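Local coordinates for tetratricopeptide TPR_2 repeat protein (Thermobaculum terrenum, PDB 5DJS) that is of unknown function but joins tetratricopeptide repeats to a GT-B-type region of glycosyl transferase family 41 and holds UDP in its pocket, at residues A[58-70]-A[80-92]. The protein carries 1 engineered substitution. Sequence-based numbering, arbitrary orientation.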
ATOM      1  N   ASN A  58     -10.690 -10.313  -9.125  1.00 42.90           N
ATOM      2  CA  ASN A  58     -11.726 -10.452 -10.156  1.00 43.35           C
ATOM      3  C   ASN A  58     -12.794  -9.369 -10.008  1.00 44.03           C
ATOM      4  O   ASN A  58     -13.920  -9.654  -9.613  1.00 46.28           O
ATOM      5  CB  ASN A  58     -12.396 -11.826 -10.070  1.00 43.27           C
ATOM      6  CG  ASN A  58     -11.416 -12.965 -10.211  1.00 45.45           C
ATOM      7  OD1 ASN A  58     -11.232 -13.760  -9.274  1.00 41.25           O
ATOM      8  ND2 ASN A  58     -10.768 -13.057 -11.383  1.00 47.84           N
ATOM      9  N   TYR A  59     -12.445  -8.129 -10.338  1.00 44.86           N
ATOM     10  CA  TYR A  59     -13.319  -6.989 -10.046  1.00 45.15           C
ATOM     11  C   TYR A  59     -14.617  -6.989 -10.862  1.00 46.73           C
ATOM     12  O   TYR A  59     -15.634  -6.475 -10.400  1.00 49.71           O
ATOM     13  CB  TYR A  59     -12.579  -5.655 -10.208  1.00 45.76           C
ATOM     14  CG  TYR A  59     -11.286  -5.544  -9.413  1.00 46.80           C
ATOM     15  CD1 TYR A  59     -11.204  -5.987  -8.082  1.00 47.20           C
ATOM     16  CD2 TYR A  59     -10.147  -4.977  -9.983  1.00 45.30           C
ATOM     17  CE1 TYR A  59     -10.024  -5.880  -7.361  1.00 46.06           C
ATOM     18  CE2 TYR A  59      -8.973  -4.857  -9.258  1.00 45.95           C
ATOM     19  CZ  TYR A  59      -8.913  -5.319  -7.954  1.00 45.46           C
ATOM     20  OH  TYR A  59      -7.749  -5.212  -7.238  1.00 42.77           O
ATOM     21  N   GLY A  60     -14.584  -7.585 -12.054  1.00 48.40           N
ATOM     22  CA  GLY A  60     -15.779  -7.759 -12.894  1.00 46.37           C
ATOM     23  C   GLY A  60     -16.890  -8.554 -12.228  1.00 44.95           C
ATOM     24  O   GLY A  60     -18.006  -8.062 -12.090  1.00 45.41           O
ATOM     25  N   LEU A  61     -16.570  -9.777 -11.804  1.00 44.34           N
ATOM     26  CA  LEU A  61     -17.508 -10.614 -11.051  1.00 42.63           C
ATOM     27  C   LEU A  61     -17.856  -9.979  -9.720  1.00 43.52           C
ATOM     28  O   LEU A  61     -19.034  -9.890  -9.355  1.00 40.69           O
ATOM     29  CB  LEU A  61     -16.916 -11.998 -10.786  1.00 42.37           C
ATOM     30  CG  LEU A  61     -17.790 -13.045 -10.069  1.00 44.82           C
ATOM     31  CD1 LEU A  61     -19.153 -13.250 -10.729  1.00 44.24           C
ATOM     32  CD2 LEU A  61     -17.056 -14.378  -9.988  1.00 46.21           C
ATOM     33  N   ALA A  62     -16.818  -9.551  -9.000  1.00 44.69           N
ATOM     34  CA  ALA A  62     -16.969  -8.925  -7.688  1.00 43.65           C
ATOM     35  C   ALA A  62     -18.041  -7.847  -7.725  1.00 42.00           C
ATOM     36  O   ALA A  62     -19.035  -7.933  -6.998  1.00 36.89           O
ATOM     37  CB  ALA A  62     -15.648  -8.331  -7.235  1.00 45.59           C
ATOM     38  N   ALA A  63     -17.839  -6.873  -8.613  1.00 41.17           N
ATOM     39  CA  ALA A  63     -18.715  -5.707  -8.731  1.00 40.18           C
ATOM     40  C   ALA A  63     -20.169  -6.079  -8.983  1.00 43.14           C
ATOM     41  O   ALA A  63     -21.059  -5.510  -8.343  1.00 46.66           O
ATOM     42  CB  ALA A  63     -18.226  -4.776  -9.824  1.00 38.49           C
ATOM     43  N   THR A  64     -20.425  -7.033  -9.882  1.00 42.86           N
ATOM     44  CA  THR A  64     -21.818  -7.395 -10.185  1.00 42.46           C
ATOM     45  C   THR A  64     -22.459  -8.233  -9.070  1.00 42.03           C
ATOM     46  O   THR A  64     -23.630  -8.038  -8.779  1.00 47.06           O
ATOM     47  CB  THR A  64     -22.020  -8.018 -11.593  1.00 42.24           C
ATOM     48  OG1 THR A  64     -21.237  -9.190 -11.746  1.00 43.48           O
ATOM     49  CG2 THR A  64     -21.653  -7.004 -12.683  1.00 43.27           C
ATOM     50  N   LEU A  65     -21.709  -9.115  -8.414  1.00 41.71           N
ATOM     51  CA  LEU A  65     -22.204  -9.758  -7.180  1.00 42.08           C
ATOM     52  C   LEU A  65     -22.574  -8.748  -6.065  1.00 43.41           C
ATOM     53  O   LEU A  65     -23.634  -8.859  -5.428  1.00 39.58           O
ATOM     54  CB  LEU A  65     -21.184 -10.756  -6.643  1.00 42.18           C
ATOM     55  CG  LEU A  65     -21.016 -12.031  -7.468  1.00 43.52           C
ATOM     56  CD1 LEU A  65     -19.825 -12.798  -6.941  1.00 43.42           C
ATOM     57  CD2 LEU A  65     -22.252 -12.916  -7.435  1.00 43.49           C
ATOM     58  N   LEU A  66     -21.708  -7.758  -5.858  1.00 43.74           N
ATOM     59  CA  LEU A  66     -21.925  -6.733  -4.832  1.00 43.72           C
ATOM     60  C   LEU A  66     -23.051  -5.775  -5.183  1.00 45.02           C
ATOM     61  O   LEU A  66     -23.797  -5.386  -4.289  1.00 48.48           O
ATOM     62  CB  LEU A  66     -20.637  -5.948  -4.547  1.00 42.80           C
ATOM     63  CG  LEU A  66     -19.547  -6.801  -3.893  1.00 41.55           C
ATOM     64  CD1 LEU A  66     -18.173  -6.183  -4.087  1.00 40.71           C
ATOM     65  CD2 LEU A  66     -19.856  -7.029  -2.418  1.00 42.44           C
ATOM     66  N   ARG A  67     -23.169  -5.388  -6.458  1.00 46.04           N
ATOM     67  CA  ARG A  67     -24.311  -4.572  -6.928  1.00 46.90           C
ATOM     68  C   ARG A  67     -25.663  -5.278  -6.778  1.00 51.79           C
ATOM     69  O   ARG A  67     -26.679  -4.627  -6.523  1.00 52.72           O
ATOM     70  CB  ARG A  67     -24.151  -4.171  -8.393  1.00 46.61           C
ATOM     71  CG  ARG A  67     -23.167  -3.043  -8.628  1.00 48.77           C
ATOM     72  CD  ARG A  67     -23.483  -2.283  -9.904  1.00 47.90           C
ATOM     73  NE  ARG A  67     -22.527  -1.197 -10.117  1.00 49.66           N
ATOM     74  CZ  ARG A  67     -21.397  -1.278 -10.830  1.00 50.99           C
ATOM     75  NH1 ARG A  67     -21.026  -2.414 -11.443  1.00 49.23           N
ATOM     76  NH2 ARG A  67     -20.624  -0.196 -10.932  1.00 50.82           N
ATOM     77  N   ARG A  68     -25.677  -6.597  -6.958  1.00 55.86           N
ATOM     78  CA  ARG A  68     -26.906  -7.378  -6.808  1.00 61.02           C
ATOM     79  C   ARG A  68     -27.282  -7.486  -5.325  1.00 57.07           C
ATOM     80  O   ARG A  68     -28.459  -7.418  -4.977  1.00 56.06           O
ATOM     81  CB  ARG A  68     -26.745  -8.770  -7.432  1.00 67.41           C
ATOM     82  CG  ARG A  68     -28.045  -9.412  -7.908  1.00 75.66           C
ATOM     83  CD  ARG A  68     -27.907 -10.932  -7.946  1.00 88.41           C
ATOM     84  NE  ARG A  68     -28.466 -11.566  -9.142  1.00 98.42           N
ATOM     85  CZ  ARG A  68     -28.406 -12.876  -9.410  1.00105.37           C
ATOM     86  NH1 ARG A  68     -27.817 -13.729  -8.563  1.00105.43           N
ATOM     87  NH2 ARG A  68     -28.944 -13.344 -10.536  1.00108.38           N
ATOM     88  N   ALA A  69     -26.276  -7.653  -4.466  1.00 51.98           N
ATOM     89  CA  ALA A  69     -26.467  -7.602  -3.022  1.00 48.03           C
ATOM     90  C   ALA A  69     -27.035  -6.247  -2.570  1.00 45.97           C
ATOM     91  O   ALA A  69     -27.971  -6.192  -1.771  1.00 45.00           O
ATOM     92  CB  ALA A  69     -25.154  -7.901  -2.314  1.00 48.68           C
ATOM     93  N   VAL A  70     -26.472  -5.160  -3.092  1.00 43.00           N
ATOM     94  CA  VAL A  70     -27.020  -3.812  -2.865  1.00 41.36           C
ATOM     95  C   VAL A  70     -28.506  -3.702  -3.320  1.00 43.62           C
ATOM     96  O   VAL A  70     -29.338  -3.121  -2.623  1.00 44.42           O
ATOM     97  CB  VAL A  70     -26.143  -2.720  -3.543  1.00 37.35           C
ATOM     98  CG1 VAL A  70     -26.825  -1.364  -3.546  1.00 36.19           C
ATOM     99  CG2 VAL A  70     -24.805  -2.584  -2.831  1.00 38.54           C
ATOM    100  N   HIS A  80     -22.490  -1.602   0.427  1.00 41.76           N
ATOM    101  CA  HIS A  80     -21.999  -0.371  -0.205  1.00 42.07           C
ATOM    102  C   HIS A  80     -20.510  -0.155   0.016  1.00 41.12           C
ATOM    103  O   HIS A  80     -19.806   0.220  -0.918  1.00 41.18           O
ATOM    104  CB  HIS A  80     -22.760   0.852   0.295  1.00 41.88           C
ATOM    105  CG  HIS A  80     -24.199   0.871  -0.111  1.00 43.78           C
ATOM    106  ND1 HIS A  80     -24.625   1.368  -1.325  1.00 42.68           N
ATOM    107  CD2 HIS A  80     -25.315   0.470   0.544  1.00 44.87           C
ATOM    108  CE1 HIS A  80     -25.940   1.268  -1.399  1.00 42.82           C
ATOM    109  NE2 HIS A  80     -26.382   0.725  -0.279  1.00 44.04           N
ATOM    110  N   TYR A  81     -20.043  -0.390   1.241  1.00 41.08           N
ATOM    111  CA  TYR A  81     -18.615  -0.282   1.580  1.00 41.71           C
ATOM    112  C   TYR A  81     -17.758  -1.120   0.636  1.00 41.00           C
ATOM    113  O   TYR A  81     -16.872  -0.607  -0.033  1.00 40.29           O
ATOM    114  CB  TYR A  81     -18.373  -0.709   3.038  1.00 41.62           C
ATOM    115  CG  TYR A  81     -16.924  -0.945   3.405  1.00 41.24           C
ATOM    116  CD1 TYR A  81     -15.987   0.080   3.315  1.00 41.76           C
ATOM    117  CD2 TYR A  81     -16.492  -2.199   3.850  1.00 42.14           C
ATOM    118  CE1 TYR A  81     -14.657  -0.131   3.657  1.00 43.82           C
ATOM    119  CE2 TYR A  81     -15.164  -2.421   4.190  1.00 43.44           C
ATOM    120  CZ  TYR A  81     -14.252  -1.383   4.090  1.00 43.41           C
ATOM    121  OH  TYR A  81     -12.940  -1.587   4.420  1.00 42.91           O
ATOM    122  N   ASN A  82     -18.059  -2.405   0.564  1.00 39.96           N
ATOM    123  CA  ASN A  82     -17.254  -3.316  -0.228  1.00 42.42           C
ATOM    124  C   ASN A  82     -17.353  -3.117  -1.728  1.00 42.30           C
ATOM    125  O   ASN A  82     -16.383  -3.371  -2.441  1.00 42.46           O
ATOM    126  CB  ASN A  82     -17.567  -4.745   0.172  1.00 43.87           C
ATOM    127  CG  ASN A  82     -17.027  -5.046   1.536  1.00 44.42           C
ATOM    128  OD1 ASN A  82     -15.813  -5.162   1.702  1.00 48.23           O
ATOM    129  ND2 ASN A  82     -17.893  -5.110   2.530  1.00 43.02           N
ATOM    130  N   LEU A  83     -18.511  -2.662  -2.194  1.00 43.03           N
ATOM    131  CA  LEU A  83     -18.666  -2.246  -3.584  1.00 43.91           C
ATOM    132  C   LEU A  83     -17.754  -1.069  -3.887  1.00 46.26           C
ATOM    133  O   LEU A  83     -17.072  -1.067  -4.907  1.00 54.37           O
ATOM    134  CB  LEU A  83     -20.112  -1.864  -3.895  1.00 42.06           C
ATOM    135  CG  LEU A  83     -20.346  -1.339  -5.307  1.00 41.69           C
ATOM    136  CD1 LEU A  83     -20.033  -2.409  -6.346  1.00 40.38           C
ATOM    137  CD2 LEU A  83     -21.775  -0.832  -5.441  1.00 42.92           C
ATOM    138  N   GLY A  84     -17.745  -0.073  -3.006  1.00 47.29           N
ATOM    139  CA  GLY A  84     -16.854   1.082  -3.150  1.00 46.51           C
ATOM    140  C   GLY A  84     -15.377   0.715  -3.266  1.00 47.99           C
ATOM    141  O   GLY A  84     -14.664   1.260  -4.123  1.00 47.05           O
ATOM    142  N   ASN A  85     -14.922  -0.227  -2.429  1.00 46.85           N
ATOM    143  CA  ASN A  85     -13.526  -0.687  -2.480  1.00 45.33           C
ATOM    144  C   ASN A  85     -13.190  -1.402  -3.782  1.00 42.17           C
ATOM    145  O   ASN A  85     -12.128  -1.164  -4.361  1.00 40.30           O
ATOM    146  CB  ASN A  85     -13.160  -1.591  -1.286  1.00 45.48           C
ATOM    147  CG  ASN A  85     -12.969  -0.825   0.036  1.00 47.37           C
ATOM    148  OD1 ASN A  85     -13.184  -1.400   1.102  1.00 52.30           O
ATOM    149  ND2 ASN A  85     -12.551   0.443  -0.015  1.00 44.51           N
ATOM    150  N   VAL A  86     -14.094  -2.262  -4.236  1.00 40.60           N
ATOM    151  CA  VAL A  86     -13.927  -2.919  -5.526  1.00 40.02           C
ATOM    152  C   VAL A  86     -13.849  -1.895  -6.660  1.00 39.92           C
ATOM    153  O   VAL A  86     -12.956  -1.973  -7.505  1.00 39.27           O
ATOM    154  CB  VAL A  86     -15.026  -3.962  -5.782  1.00 39.75           C
ATOM    155  CG1 VAL A  86     -15.031  -4.413  -7.242  1.00 40.97           C
ATOM    156  CG2 VAL A  86     -14.801  -5.165  -4.873  1.00 39.45           C
ATOM    157  N   LEU A  87     -14.756  -0.921  -6.653  1.00 40.51           N
ATOM    158  CA  LEU A  87     -14.771   0.119  -7.687  1.00 40.85           C
ATOM    159  C   LEU A  87     -13.501   0.976  -7.702  1.00 40.73           C
ATOM    160  O   LEU A  87     -12.948   1.229  -8.776  1.00 39.28           O
ATOM    161  CB  LEU A  87     -16.003   1.009  -7.544  1.00 41.40           C
ATOM    162  CG  LEU A  87     -17.344   0.323  -7.834  1.00 42.81           C
ATOM    163  CD1 LEU A  87     -18.497   1.215  -7.385  1.00 43.74           C
ATOM    164  CD2 LEU A  87     -17.494  -0.029  -9.301  1.00 42.31           C
ATOM    165  N   VAL A  88     -13.049   1.407  -6.521  1.00 40.94           N
ATOM    166  CA  VAL A  88     -11.770   2.114  -6.393  1.00 40.48           C
ATOM    167  C   VAL A  88     -10.635   1.246  -6.943  1.00 38.69           C
ATOM    168  O   VAL A  88      -9.840   1.717  -7.747  1.00 36.83           O
ATOM    169  CB  VAL A  88     -11.465   2.519  -4.926  1.00 41.70           C
ATOM    170  CG1 VAL A  88     -10.010   2.951  -4.744  1.00 41.71           C
ATOM    171  CG2 VAL A  88     -12.370   3.660  -4.501  1.00 42.93           C
ATOM    172  N   ALA A  89     -10.577  -0.018  -6.524  1.00 37.94           N
ATOM    173  CA  ALA A  89      -9.474  -0.918  -6.924  1.00 38.30           C
ATOM    174  C   ALA A  89      -9.493  -1.251  -8.421  1.00 38.99           C
ATOM    175  O   ALA A  89      -8.461  -1.575  -8.997  1.00 39.97           O
ATOM    176  CB  ALA A  89      -9.499  -2.203  -6.107  1.00 36.78           C
ATOM    177  N   SER A  90     -10.672  -1.178  -9.031  1.00 38.15           N
ATOM    178  CA  SER A  90     -10.839  -1.443 -10.450  1.00 36.43           C
ATOM    179  C   SER A  90     -10.436  -0.265 -11.337  1.00 35.30           C
ATOM    180  O   SER A  90     -10.379  -0.428 -12.546  1.00 37.59           O
ATOM    181  CB  SER A  90     -12.295  -1.819 -10.738  1.00 35.97           C
ATOM    182  OG  SER A  90     -13.152  -0.676 -10.652  1.00 36.39           O
ATOM    183  N   GLY A  91     -10.185   0.908 -10.753  1.00 33.69           N
ATOM    184  CA  GLY A  91      -9.858   2.118 -11.505  1.00 33.80           C
ATOM    185  C   GLY A  91     -10.974   3.153 -11.564  1.00 36.40           C
ATOM    186  O   GLY A  91     -10.781   4.238 -12.125  1.00 36.70           O
ATOM    187  N   GLN A  92     -12.139   2.840 -10.993  1.00 38.61           N
ATOM    188  CA  GLN A  92     -13.308   3.724 -11.062  1.00 40.11           C
ATOM    189  C   GLN A  92     -13.418   4.443  -9.733  1.00 39.99           C
ATOM    190  O   GLN A  92     -14.300   4.148  -8.931  1.00 41.50           O
ATOM    191  CB  GLN A  92     -14.576   2.918 -11.370  1.00 40.51           C
ATOM    192  CG  GLN A  92     -14.431   2.006 -12.573  1.00 42.00           C
ATOM    193  CD  GLN A  92     -15.677   1.214 -12.868  1.00 44.23           C
ATOM    194  OE1 GLN A  92     -15.737   0.007 -12.618  1.00 45.46           O
ATOM    195  NE2 GLN A  92     -16.690   1.889 -13.395  1.00 46.73           N
TER
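Val86 and Leu83 press as successive knobs into holes of helix 59-70, a compact example of how consecutive tetratricopeptide repeats stack their helices into a superhelix. The two segments run nearly antiparallel (156°), their axes 9.3 Å apart at closest approach. Val86 sits among Tyr59, Ala62, Ala63 and Leu66: both methyls reach Ala62 CB at 4.0 Å; CG1 also lies near Ala63 CB and Tyr59 O, and CG2 meets Leu66 CD1 at 3.6 Å. One turn earlier, Leu83 has CG anti to its backbone N (chi1 177°), which carries CD1 to Leu66 CB, at 4.0 Å, and beside Arg67 CG. The Arg67 chain, extended from CG to NE, crosses Leu83 at about a right angle and brings NH2 near Leu87 CD2.

Aromatic residues close both ends. Val70 sets CG2 over the His80 ring, 4.2 Å from its centroid, as a CH-pi contact, while CG1 comes to His80 CE1 at 3.5 Å; the ring is tied through NE2 to Pro74 O. At the other end the Tyr59 ring has Ser90 N over one face, and its CZ lies 3.7 Å from Ala89 CB; its hydroxyl is hydrogen-bonded to Thr367. Just after Ser90 the chain turns off in a Schellman motif, with Gly91 at positive phi, and Leu87 O accepts hydrogen bonds from Ser90 OG (2.7 Å) and Gln92 N, which reach it from opposite faces of its carbonyl plane.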